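Local coordinates for protein M32 carboxypeptidase (PDB 7A03) that probably removes single amino acids from the C-terminal ends of peptides, as a metal-dependent carboxypeptidase of the M32 family, at residues P286-I295 and I463-S472; L424-T435 and I479-F489. One frame throughout, in Å; residues are numbered along the deposited sequence.

Contact 1 (P286-I295 and I463-S472)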
loop_
_atom_site.group_PDB
_atom_site.type_symbol
_atom_site.label_atom_id
_atom_site.label_comp_id
_atom_site.label_asym_id
_atom_site.label_seq_id
_atom_site.Cartn_x
_atom_site.Cartn_y
_atom_site.Cartn_z
ATOM N N PRO A 286 10.185 14.430 -9.053
ATOM C CA PRO A 286 8.792 13.999 -8.850
ATOM C C PRO A 286 8.230 13.185 -10.002
ATOM O O PRO A 286 7.505 12.212 -9.767
ATOM C CB PRO A 286 8.040 15.321 -8.618
ATOM C CG PRO A 286 9.103 16.244 -8.042
ATOM C CD PRO A 286 10.362 15.869 -8.794
ATOM N N CYS A 287 8.581 13.525 -11.241
ATOM C CA CYS A 287 8.099 12.746 -12.374
ATOM C C CYS A 287 8.844 11.423 -12.550
ATOM O O CYS A 287 8.564 10.703 -13.507
ATOM C CB CYS A 287 8.044 13.590 -13.654
ATOM S SG CYS A 287 6.836 14.947 -13.542
ATOM N N GLY A 288 9.751 11.068 -11.636
ATOM C CA GLY A 288 10.326 9.737 -11.588
ATOM C C GLY A 288 9.936 8.916 -10.377
ATOM O O GLY A 288 10.540 7.863 -10.145
ATOM N N GLU A 289 8.960 9.377 -9.580
ATOM C CA GLU A 289 8.491 8.702 -8.376
ATOM C C GLU A 289 7.059 8.213 -8.577
ATOM O O GLU A 289 6.289 8.812 -9.328
ATOM C CB GLU A 289 8.509 9.667 -7.174
ATOM C CG GLU A 289 9.897 10.189 -6.822
ATOM C CD GLU A 289 9.887 11.347 -5.819
ATOM O OE1 GLU A 289 8.789 11.828 -5.470
ATOM O OE2 GLU A 289 10.988 11.764 -5.369
ATOM N N ALA A 290 6.704 7.123 -7.893
ATOM C CA ALA A 290 5.330 6.634 -7.929
ATOM C C ALA A 290 4.357 7.757 -7.584
ATOM O O ALA A 290 4.651 8.621 -6.751
ATOM C CB ALA A 290 5.154 5.508 -6.914
ATOM N N ALA A 291 3.176 7.729 -8.224
ATOM C CA ALA A 291 2.237 8.848 -8.149
ATOM C C ALA A 291 1.711 9.068 -6.737
ATOM O O ALA A 291 1.487 10.217 -6.329
ATOM C CB ALA A 291 1.084 8.654 -9.137
ATOM N N SER A 292 1.499 7.991 -5.980
ATOM C CA SER A 292 0.946 8.081 -4.629
ATOM C C SER A 292 0.893 6.675 -4.053
ATOM O O SER A 292 1.031 5.682 -4.778
ATOM C CB SER A 292 -0.465 8.660 -4.607
ATOM O OG SER A 292 -1.409 7.653 -4.951
ATOM N N LEU A 293 0.674 6.600 -2.733
ATOM C CA LEU A 293 0.528 5.306 -2.071
ATOM C C LEU A 293 -0.686 4.563 -2.602
ATOM O O LEU A 293 -0.640 3.344 -2.800
ATOM C CB LEU A 293 0.374 5.487 -0.559
ATOM C CG LEU A 293 1.612 5.755 0.299
ATOM C CD1 LEU A 293 1.166 5.970 1.740
ATOM C CD2 LEU A 293 2.591 4.606 0.218
ATOM N N GLY A 294 -1.781 5.283 -2.834
ATOM C CA GLY A 294 -2.969 4.649 -3.387
ATOM C C GLY A 294 -2.750 4.072 -4.775
ATOM O O GLY A 294 -3.181 2.958 -5.066
ATOM N N ILE A 295 -2.072 4.813 -5.649
ATOM C CA ILE A 295 -1.783 4.273 -6.977
ATOM C C ILE A 295 -0.822 3.082 -6.876
ATOM O O ILE A 295 -0.980 2.065 -7.565
ATOM C CB ILE A 295 -1.296 5.391 -7.927
ATOM C CG1 ILE A 295 -2.381 6.470 -8.132
ATOM C CG2 ILE A 295 -0.812 4.797 -9.261
ATOM C CD1 ILE A 295 -3.700 5.940 -8.734
ATOM N N ILE A 463 0.035 4.234 -16.860
ATOM C CA ILE A 463 0.305 4.558 -15.455
ATOM C C ILE A 463 1.792 4.715 -15.169
ATOM O O ILE A 463 2.234 5.759 -14.674
ATOM C CB ILE A 463 -0.333 3.525 -14.509
ATOM C CG1 ILE A 463 -1.865 3.612 -14.607
ATOM C CG2 ILE A 463 0.124 3.785 -13.080
ATOM C CD1 ILE A 463 -2.597 2.445 -13.980
ATOM N N HIS A 464 2.574 3.682 -15.479
ATOM C CA HIS A 464 3.942 3.611 -14.971
ATOM C C HIS A 464 4.857 4.779 -15.320
ATOM O O HIS A 464 5.643 5.179 -14.443
ATOM C CB HIS A 464 4.580 2.285 -15.382
ATOM C CG HIS A 464 3.887 1.093 -14.813
ATOM N ND1 HIS A 464 4.278 -0.202 -15.087
ATOM C CD2 HIS A 464 2.845 0.999 -13.958
ATOM C CE1 HIS A 464 3.496 -1.042 -14.434
ATOM N NE2 HIS A 464 2.612 -0.337 -13.747
ATOM N N PRO A 465 4.876 5.323 -16.541
ATOM C CA PRO A 465 5.962 6.243 -16.914
ATOM C C PRO A 465 5.756 7.681 -16.489
ATOM O O PRO A 465 6.643 8.503 -16.728
ATOM C CB PRO A 465 5.959 6.144 -18.446
ATOM C CG PRO A 465 4.527 5.946 -18.773
ATOM C CD PRO A 465 3.973 5.066 -17.684
ATOM N N PHE A 466 4.617 8.016 -15.896
ATOM C CA PHE A 466 4.308 9.403 -15.592
ATOM C C PHE A 466 4.790 9.859 -14.226
ATOM O O PHE A 466 4.764 11.062 -13.960
ATOM C CB PHE A 466 2.807 9.638 -15.714
ATOM C CG PHE A 466 2.284 9.364 -17.090
ATOM C CD1 PHE A 466 2.672 10.152 -18.152
ATOM C CD2 PHE A 466 1.447 8.301 -17.329
ATOM C CE1 PHE A 466 2.214 9.898 -19.429
ATOM C CE2 PHE A 466 0.973 8.047 -18.606
ATOM C CZ PHE A 466 1.362 8.849 -19.654
ATOM N N GLY A 467 5.231 8.948 -13.373
ATOM C CA GLY A 467 5.604 9.347 -12.035
ATOM C C GLY A 467 4.481 10.111 -11.353
ATOM O O GLY A 467 3.313 9.688 -11.357
ATOM N N ARG A 468 4.826 11.251 -10.764
ATOM C CA ARG A 468 3.866 12.116 -10.083
ATOM C C ARG A 468 3.259 13.188 -10.976
ATOM O O ARG A 468 2.601 14.089 -10.452
ATOM C CB ARG A 468 4.516 12.789 -8.867
ATOM C CG ARG A 468 4.735 11.838 -7.691
ATOM C CD ARG A 468 5.688 12.440 -6.656
ATOM N NE ARG A 468 5.136 13.656 -6.056
ATOM C CZ ARG A 468 5.832 14.506 -5.305
ATOM N NH1 ARG A 468 7.121 14.292 -5.068
ATOM N NH2 ARG A 468 5.233 15.579 -4.807
ATOM N N PHE A 469 3.453 13.119 -12.300
ATOM C CA PHE A 469 2.977 14.195 -13.171
ATOM C C PHE A 469 1.487 14.463 -12.988
ATOM O O PHE A 469 1.059 15.619 -12.920
ATOM C CB PHE A 469 3.293 13.886 -14.637
ATOM C CG PHE A 469 2.968 15.023 -15.573
ATOM C CD1 PHE A 469 1.690 15.176 -16.094
ATOM C CD2 PHE A 469 3.930 15.962 -15.903
ATOM C CE1 PHE A 469 1.389 16.242 -16.940
ATOM C CE2 PHE A 469 3.641 17.022 -16.748
ATOM C CZ PHE A 469 2.370 17.166 -17.270
ATOM N N TYR A 470 0.689 13.406 -12.898
ATOM C CA TYR A 470 -0.736 13.514 -12.622
ATOM C C TYR A 470 -1.018 13.126 -11.176
ATOM O O TYR A 470 -0.434 12.176 -10.645
ATOM C CB TYR A 470 -1.525 12.575 -13.536
ATOM C CG TYR A 470 -1.307 12.782 -15.018
ATOM C CD1 TYR A 470 -1.926 13.831 -15.693
ATOM C CD2 TYR A 470 -0.510 11.911 -15.749
ATOM C CE1 TYR A 470 -1.738 14.011 -17.054
ATOM C CE2 TYR A 470 -0.311 12.089 -17.106
ATOM C CZ TYR A 470 -0.935 13.139 -17.757
ATOM O OH TYR A 470 -0.740 13.315 -19.109
ATOM N N THR A 471 -1.942 13.843 -10.540
ATOM C CA THR A 471 -2.437 13.361 -9.262
ATOM C C THR A 471 -3.263 12.094 -9.485
ATOM O O THR A 471 -3.598 11.730 -10.615
ATOM C CB THR A 471 -3.325 14.405 -8.583
ATOM O OG1 THR A 471 -4.604 14.440 -9.233
ATOM C CG2 THR A 471 -2.693 15.792 -8.638
ATOM N N SER A 472 -3.584 11.409 -8.384
ATOM C CA SER A 472 -4.349 10.174 -8.500
ATOM C C SER A 472 -5.675 10.430 -9.207
ATOM O O SER A 472 -6.095 9.635 -10.060
ATOM C CB SER A 472 -4.565 9.543 -7.122
ATOM O OG SER A 472 -4.771 10.537 -6.134
HETATM O O HOH W 1 7.707 10.972 -16.192
HETATM O O HOH W 2 0.733 12.320 -8.313
#
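Cys287 and Gly467 bring their backbones together with CA atoms 4.2 Å apart, where the 3-10 turn at residues 286-288 meets a type II' beta turn running from Phe466 to Phe469. Gly467 takes the second position of that turn with positive phi, and a modelled side chain there would collide with Cys287 O, so the close approach depends on glycine. Pro286 O accepts from both Arg468 N (3.0 Å) and Glu289 N. Water 1 bridges Cys287 O and Pro465 O.

Arg468 runs beside Glu289, both side chains pointing the same way. With its chain bent at chi3 (63°), Arg468 holds its guanidinium 14° from the plane of the carboxylate, and NH1 meets OE1 of Glu289 on the syn side at 3.0 Å, a salt bridge; Asp94 on helix 82-100 takes a second salt bridge from NH1. Pro286 CB lies over one guanidinium face. A leucine at Arg468 would probably leave Glu289 and Asp94 without the positive charge between them.

Further along, the methyl of Ala291, its CB, sits 3.3 Å from Gly467 O. Ser292 N-caps helix 293-307, its OG accepting from Ile295 N at a nearly straight 172°, while Glu165 also bonds that hydroxyl. Ile295 CG2 touches Ile463 CG2. Back at the turn, Cys287 SG approaches the Phe469 ring at its edge, 5.2 Å from the centroid and 3.9 Å from Phe469 CB.

Contact 2 (L424-T435 and I479-F489)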
loop_
_atom_site.group_PDB
_atom_site.type_symbol
_atom_site.label_atom_id
_atom_site.label_comp_id
_atom_site.label_asym_id
_atom_site.label_seq_id
_atom_site.Cartn_x
_atom_site.Cartn_y
_atom_site.Cartn_z
ATOM N N LEU A 424 -8.245 2.725 -1.027
ATOM C CA LEU A 424 -8.191 3.449 -2.286
ATOM C C LEU A 424 -7.466 2.608 -3.327
ATOM O O LEU A 424 -7.919 2.495 -4.475
ATOM C CB LEU A 424 -7.499 4.800 -2.090
ATOM C CG LEU A 424 -8.228 5.857 -1.247
ATOM C CD1 LEU A 424 -7.378 7.124 -1.094
ATOM C CD2 LEU A 424 -9.564 6.187 -1.876
ATOM N N GLY A 425 -6.383 1.943 -2.908
ATOM C CA GLY A 425 -5.647 1.118 -3.842
ATOM C C GLY A 425 -6.548 0.065 -4.446
ATOM O O GLY A 425 -6.632 -0.075 -5.673
ATOM N N SER A 426 -7.301 -0.632 -3.586
ATOM C CA SER A 426 -8.168 -1.698 -4.084
ATOM C C SER A 426 -9.198 -1.153 -5.058
ATOM O O SER A 426 -9.493 -1.779 -6.096
ATOM C CB SER A 426 -8.859 -2.372 -2.899
ATOM O OG SER A 426 -7.921 -3.006 -2.043
ATOM N N PHE A 427 -9.747 0.029 -4.753
ATOM C CA PHE A 427 -10.830 0.527 -5.584
ATOM C C PHE A 427 -10.279 1.034 -6.906
ATOM O O PHE A 427 -10.864 0.773 -7.972
ATOM C CB PHE A 427 -11.663 1.567 -4.827
ATOM C CG PHE A 427 -12.182 1.072 -3.497
ATOM C CD1 PHE A 427 -12.364 -0.284 -3.257
ATOM C CD2 PHE A 427 -12.470 1.967 -2.473
ATOM C CE1 PHE A 427 -12.822 -0.746 -2.021
ATOM C CE2 PHE A 427 -12.934 1.508 -1.235
ATOM C CZ PHE A 427 -13.106 0.155 -1.012
ATOM N N TYR A 428 -9.082 1.646 -6.868
ATOM C CA TYR A 428 -8.449 2.024 -8.126
ATOM C C TYR A 428 -8.126 0.784 -8.937
ATOM O O TYR A 428 -8.309 0.769 -10.166
ATOM C CB TYR A 428 -7.161 2.818 -7.890
ATOM C CG TYR A 428 -7.309 4.277 -7.509
ATOM C CD1 TYR A 428 -7.974 5.168 -8.329
ATOM C CD2 TYR A 428 -6.740 4.758 -6.340
ATOM C CE1 TYR A 428 -8.078 6.513 -7.982
ATOM C CE2 TYR A 428 -6.846 6.085 -5.982
ATOM C CZ TYR A 428 -7.508 6.952 -6.805
ATOM O OH TYR A 428 -7.622 8.281 -6.453
ATOM N N ALA A 429 -7.709 -0.296 -8.258
ATOM C CA ALA A 429 -7.345 -1.489 -9.005
ATOM C C ALA A 429 -8.531 -1.983 -9.813
ATOM O O ALA A 429 -8.403 -2.264 -11.020
ATOM C CB ALA A 429 -6.812 -2.566 -8.055
ATOM N N ALA A 430 -9.721 -1.977 -9.193
ATOM C CA ALA A 430 -10.885 -2.493 -9.892
ATOM C C ALA A 430 -11.255 -1.578 -11.043
ATOM O O ALA A 430 -11.516 -2.046 -12.169
ATOM C CB ALA A 430 -12.051 -2.636 -8.910
ATOM N N GLN A 431 -11.169 -0.267 -10.804
ATOM C CA GLN A 431 -11.547 0.661 -11.855
ATOM C C GLN A 431 -10.557 0.565 -12.999
ATOM O O GLN A 431 -10.953 0.578 -14.176
ATOM C CB GLN A 431 -11.624 2.079 -11.286
ATOM C CG GLN A 431 -12.091 3.143 -12.263
ATOM C CD GLN A 431 -12.752 4.316 -11.559
ATOM O OE1 GLN A 431 -13.116 4.217 -10.378
ATOM N NE2 GLN A 431 -12.922 5.430 -12.272
ATOM N N PHE A 432 -9.267 0.387 -12.669
ATOM C CA PHE A 432 -8.289 0.300 -13.742
ATOM C C PHE A 432 -8.466 -1.008 -14.505
ATOM O O PHE A 432 -8.446 -1.013 -15.746
ATOM C CB PHE A 432 -6.854 0.420 -13.209
ATOM C CG PHE A 432 -6.486 1.789 -12.677
ATOM C CD1 PHE A 432 -7.058 2.944 -13.174
ATOM C CD2 PHE A 432 -5.535 1.905 -11.671
ATOM C CE1 PHE A 432 -6.699 4.191 -12.669
ATOM C CE2 PHE A 432 -5.170 3.164 -11.160
ATOM C CZ PHE A 432 -5.750 4.294 -11.658
ATOM N N PHE A 433 -8.721 -2.118 -13.792
ATOM C CA PHE A 433 -8.723 -3.385 -14.513
ATOM C C PHE A 433 -9.950 -3.495 -15.401
ATOM O O PHE A 433 -9.857 -3.905 -16.567
ATOM C CB PHE A 433 -8.614 -4.581 -13.574
ATOM C CG PHE A 433 -8.442 -5.881 -14.299
ATOM C CD1 PHE A 433 -7.252 -6.168 -14.968
ATOM C CD2 PHE A 433 -9.485 -6.802 -14.365
ATOM C CE1 PHE A 433 -7.111 -7.351 -15.679
ATOM C CE2 PHE A 433 -9.327 -7.989 -15.053
ATOM C CZ PHE A 433 -8.130 -8.267 -15.703
ATOM N N THR A 434 -11.106 -3.097 -14.879
ATOM C CA THR A 434 -12.299 -3.070 -15.708
ATOM C C THR A 434 -12.079 -2.191 -16.929
ATOM O O THR A 434 -12.435 -2.577 -18.053
ATOM C CB THR A 434 -13.482 -2.615 -14.862
ATOM O OG1 THR A 434 -13.719 -3.600 -13.851
ATOM C CG2 THR A 434 -14.749 -2.461 -15.702
ATOM N N THR A 435 -11.401 -1.055 -16.747
ATOM C CA THR A 435 -11.159 -0.194 -17.896
ATOM C C THR A 435 -10.225 -0.881 -18.879
ATOM O O THR A 435 -10.461 -0.844 -20.097
ATOM C CB THR A 435 -10.611 1.155 -17.436
ATOM O OG1 THR A 435 -11.594 1.799 -16.609
ATOM C CG2 THR A 435 -10.315 2.052 -18.635
ATOM N N ILE A 479 -7.391 8.116 -17.622
ATOM C CA ILE A 479 -7.416 6.735 -18.100
ATOM C C ILE A 479 -8.840 6.212 -18.265
ATOM O O ILE A 479 -9.149 5.522 -19.246
ATOM C CB ILE A 479 -6.600 5.834 -17.157
ATOM C CG1 ILE A 479 -5.118 6.205 -17.176
ATOM C CG2 ILE A 479 -6.783 4.378 -17.525
ATOM C CD1 ILE A 479 -4.387 5.622 -15.990
ATOM N N THR A 480 -9.720 6.484 -17.298
ATOM C CA THR A 480 -11.026 5.838 -17.241
ATOM C C THR A 480 -12.190 6.738 -17.629
ATOM O O THR A 480 -13.298 6.229 -17.821
ATOM C CB THR A 480 -11.296 5.255 -15.843
ATOM O OG1 THR A 480 -11.659 6.304 -14.930
ATOM C CG2 THR A 480 -10.081 4.490 -15.314
ATOM N N GLY A 481 -11.977 8.042 -17.745
ATOM C CA GLY A 481 -13.083 8.940 -18.010
ATOM C C GLY A 481 -13.958 9.208 -16.810
ATOM O O GLY A 481 -15.058 9.741 -16.969
ATOM N N ASN A 482 -13.502 8.862 -15.608
ATOM C CA ASN A 482 -14.281 9.037 -14.390
ATOM C C ASN A 482 -13.342 9.289 -13.225
ATOM O O ASN A 482 -12.212 8.794 -13.228
ATOM C CB ASN A 482 -15.105 7.781 -14.088
ATOM C CG ASN A 482 -16.273 7.617 -15.026
ATOM O OD1 ASN A 482 -16.399 6.596 -15.705
ATOM N ND2 ASN A 482 -17.139 8.625 -15.071
ATOM N N PRO A 483 -13.784 10.021 -12.210
ATOM C CA PRO A 483 -13.088 9.984 -10.921
ATOM C C PRO A 483 -13.250 8.604 -10.307
ATOM O O PRO A 483 -14.006 7.761 -10.804
ATOM C CB PRO A 483 -13.824 11.041 -10.092
ATOM C CG PRO A 483 -15.198 11.065 -10.670
ATOM C CD PRO A 483 -15.052 10.771 -12.138
ATOM N N LEU A 484 -12.522 8.379 -9.214
ATOM C CA LEU A 484 -12.628 7.114 -8.495
ATOM C C LEU A 484 -14.074 6.854 -8.093
ATOM O O LEU A 484 -14.701 7.673 -7.412
ATOM C CB LEU A 484 -11.722 7.119 -7.265
ATOM C CG LEU A 484 -11.829 5.853 -6.403
ATOM C CD1 LEU A 484 -11.557 4.598 -7.234
ATOM C CD2 LEU A 484 -10.915 5.923 -5.185
ATOM N N GLN A 485 -14.597 5.711 -8.522
ATOM C CA GLN A 485 -15.972 5.314 -8.245
ATOM C C GLN A 485 -15.957 3.909 -7.674
ATOM O O GLN A 485 -15.515 2.970 -8.348
ATOM C CB GLN A 485 -16.824 5.385 -9.514
ATOM C CG GLN A 485 -16.994 6.814 -9.987
ATOM C CD GLN A 485 -17.679 6.929 -11.327
ATOM O OE1 GLN A 485 -17.608 6.034 -12.166
ATOM N NE2 GLN A 485 -18.352 8.056 -11.542
ATOM N N PHE A 486 -16.438 3.773 -6.430
ATOM C CA PHE A 486 -16.532 2.477 -5.777
ATOM C C PHE A 486 -17.345 1.473 -6.588
ATOM O O PHE A 486 -17.155 0.261 -6.428
ATOM C CB PHE A 486 -17.141 2.653 -4.379
ATOM C CG PHE A 486 -17.420 1.362 -3.679
ATOM C CD1 PHE A 486 -16.389 0.651 -3.079
ATOM C CD2 PHE A 486 -18.703 0.834 -3.649
ATOM C CE1 PHE A 486 -16.625 -0.551 -2.450
ATOM C CE2 PHE A 486 -18.939 -0.375 -3.017
ATOM C CZ PHE A 486 -17.904 -1.063 -2.411
ATOM N N SER A 487 -18.256 1.947 -7.444
ATOM C CA SER A 487 -19.095 1.043 -8.229
ATOM C C SER A 487 -18.277 0.005 -8.999
ATOM O O SER A 487 -18.713 -1.142 -9.181
ATOM C CB SER A 487 -19.974 1.851 -9.179
ATOM O OG SER A 487 -19.187 2.636 -10.059
ATOM N N TYR A 488 -17.094 0.388 -9.480
ATOM C CA TYR A 488 -16.271 -0.569 -10.211
ATOM C C TYR A 488 -15.885 -1.752 -9.330
ATOM O O TYR A 488 -15.995 -2.924 -9.744
ATOM C CB TYR A 488 -15.017 0.128 -10.733
ATOM C CG TYR A 488 -15.211 1.055 -11.915
ATOM C CD1 TYR A 488 -15.479 2.398 -11.731
ATOM C CD2 TYR A 488 -15.082 0.583 -13.217
ATOM C CE1 TYR A 488 -15.625 3.249 -12.812
ATOM C CE2 TYR A 488 -15.224 1.424 -14.308
ATOM C CZ TYR A 488 -15.494 2.755 -14.097
ATOM O OH TYR A 488 -15.628 3.595 -15.174
ATOM N N PHE A 489 -15.401 -1.460 -8.112
ATOM C CA PHE A 489 -15.082 -2.531 -7.179
ATOM C C PHE A 489 -16.324 -3.352 -6.865
ATOM O O PHE A 489 -16.255 -4.584 -6.788
ATOM C CB PHE A 489 -14.488 -1.975 -5.888
ATOM C CG PHE A 489 -14.052 -3.037 -4.934
ATOM C CD1 PHE A 489 -12.785 -3.607 -5.034
ATOM C CD2 PHE A 489 -14.902 -3.484 -3.946
ATOM C CE1 PHE A 489 -12.387 -4.609 -4.155
ATOM C CE2 PHE A 489 -14.507 -4.490 -3.065
ATOM C CZ PHE A 489 -13.244 -5.046 -3.170
HETATM O O HOH W 3 -13.831 0.984 -7.491
HETATM O O HOH W 4 -16.019 -3.259 -12.517
HETATM O O HOH W 5 -14.008 2.657 -17.656
#
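Gln431 lies flat against the Tyr488 ring, its CG over the ring centre (3.6 Å to the centroid) and its amide plane 18° from the ring plane. With CG anti to the backbone N (chi1 -177°), the amide reaches the loop between helices 472-480 and 486-497. Gln431 OE1 accepts from Gln485 N at 2.8 Å on an in-plane lone pair; NE2 donates to Thr480 OG1 and Pro483 O. Three bonds fix the rotation of this buried amide, the tightest part of the contact. Thr480 OG1 accepts from Asn482 N, closing an ST turn, and is hydrogen-bonded to Cys476 O.

The motif is helix-to-helix packing by knobs into holes: Tyr488 sits among Ala430, Gln431, Thr434 and Thr435. Beside it, Phe427, Phe486 and Phe489 form an aromatic cluster. Phe486 points its edge at the face of Phe427, planes at 85°, and Phe427 presents an edge to Phe489, the centroids 5.1 Å apart in both pairs. Helix 170-192 covers Phe427 and Phe486. Leu484 CD2 stands over the Tyr428 ring.

The Thr434-Thr435 side is looser and wetter: Tyr488 CD2 lies 3.9 Å from Thr434 CB, water 4 links Thr434 OG1 to Tyr488 O, and water 5 donates to Thr435 OG1.

Overall arrangement
From the N terminus, the chain first meets residues 286-295, which lead into helix 293-307, then 424-435 on helix 420-439. Contact 1 closes a loop of 167 residues, mostly helical, when the chain returns at 463-472; contact 2 closes one of 43 at 479-489. Their segments alternate, so the loops cross rather than nest. Contact 1 ties the start of helix 293-307 to the loop before helix 472-480, and contact 2 ties helix 420-439 to the end of helix 472-480, the loop after that helix and the start of helix 486-497. With centres 16 Å apart they touch: Ile463 CG1 packs 3.5 Å from Ile479 CD1, and Ile295 CD1 lies 3.9 Å from Phe432 CZ.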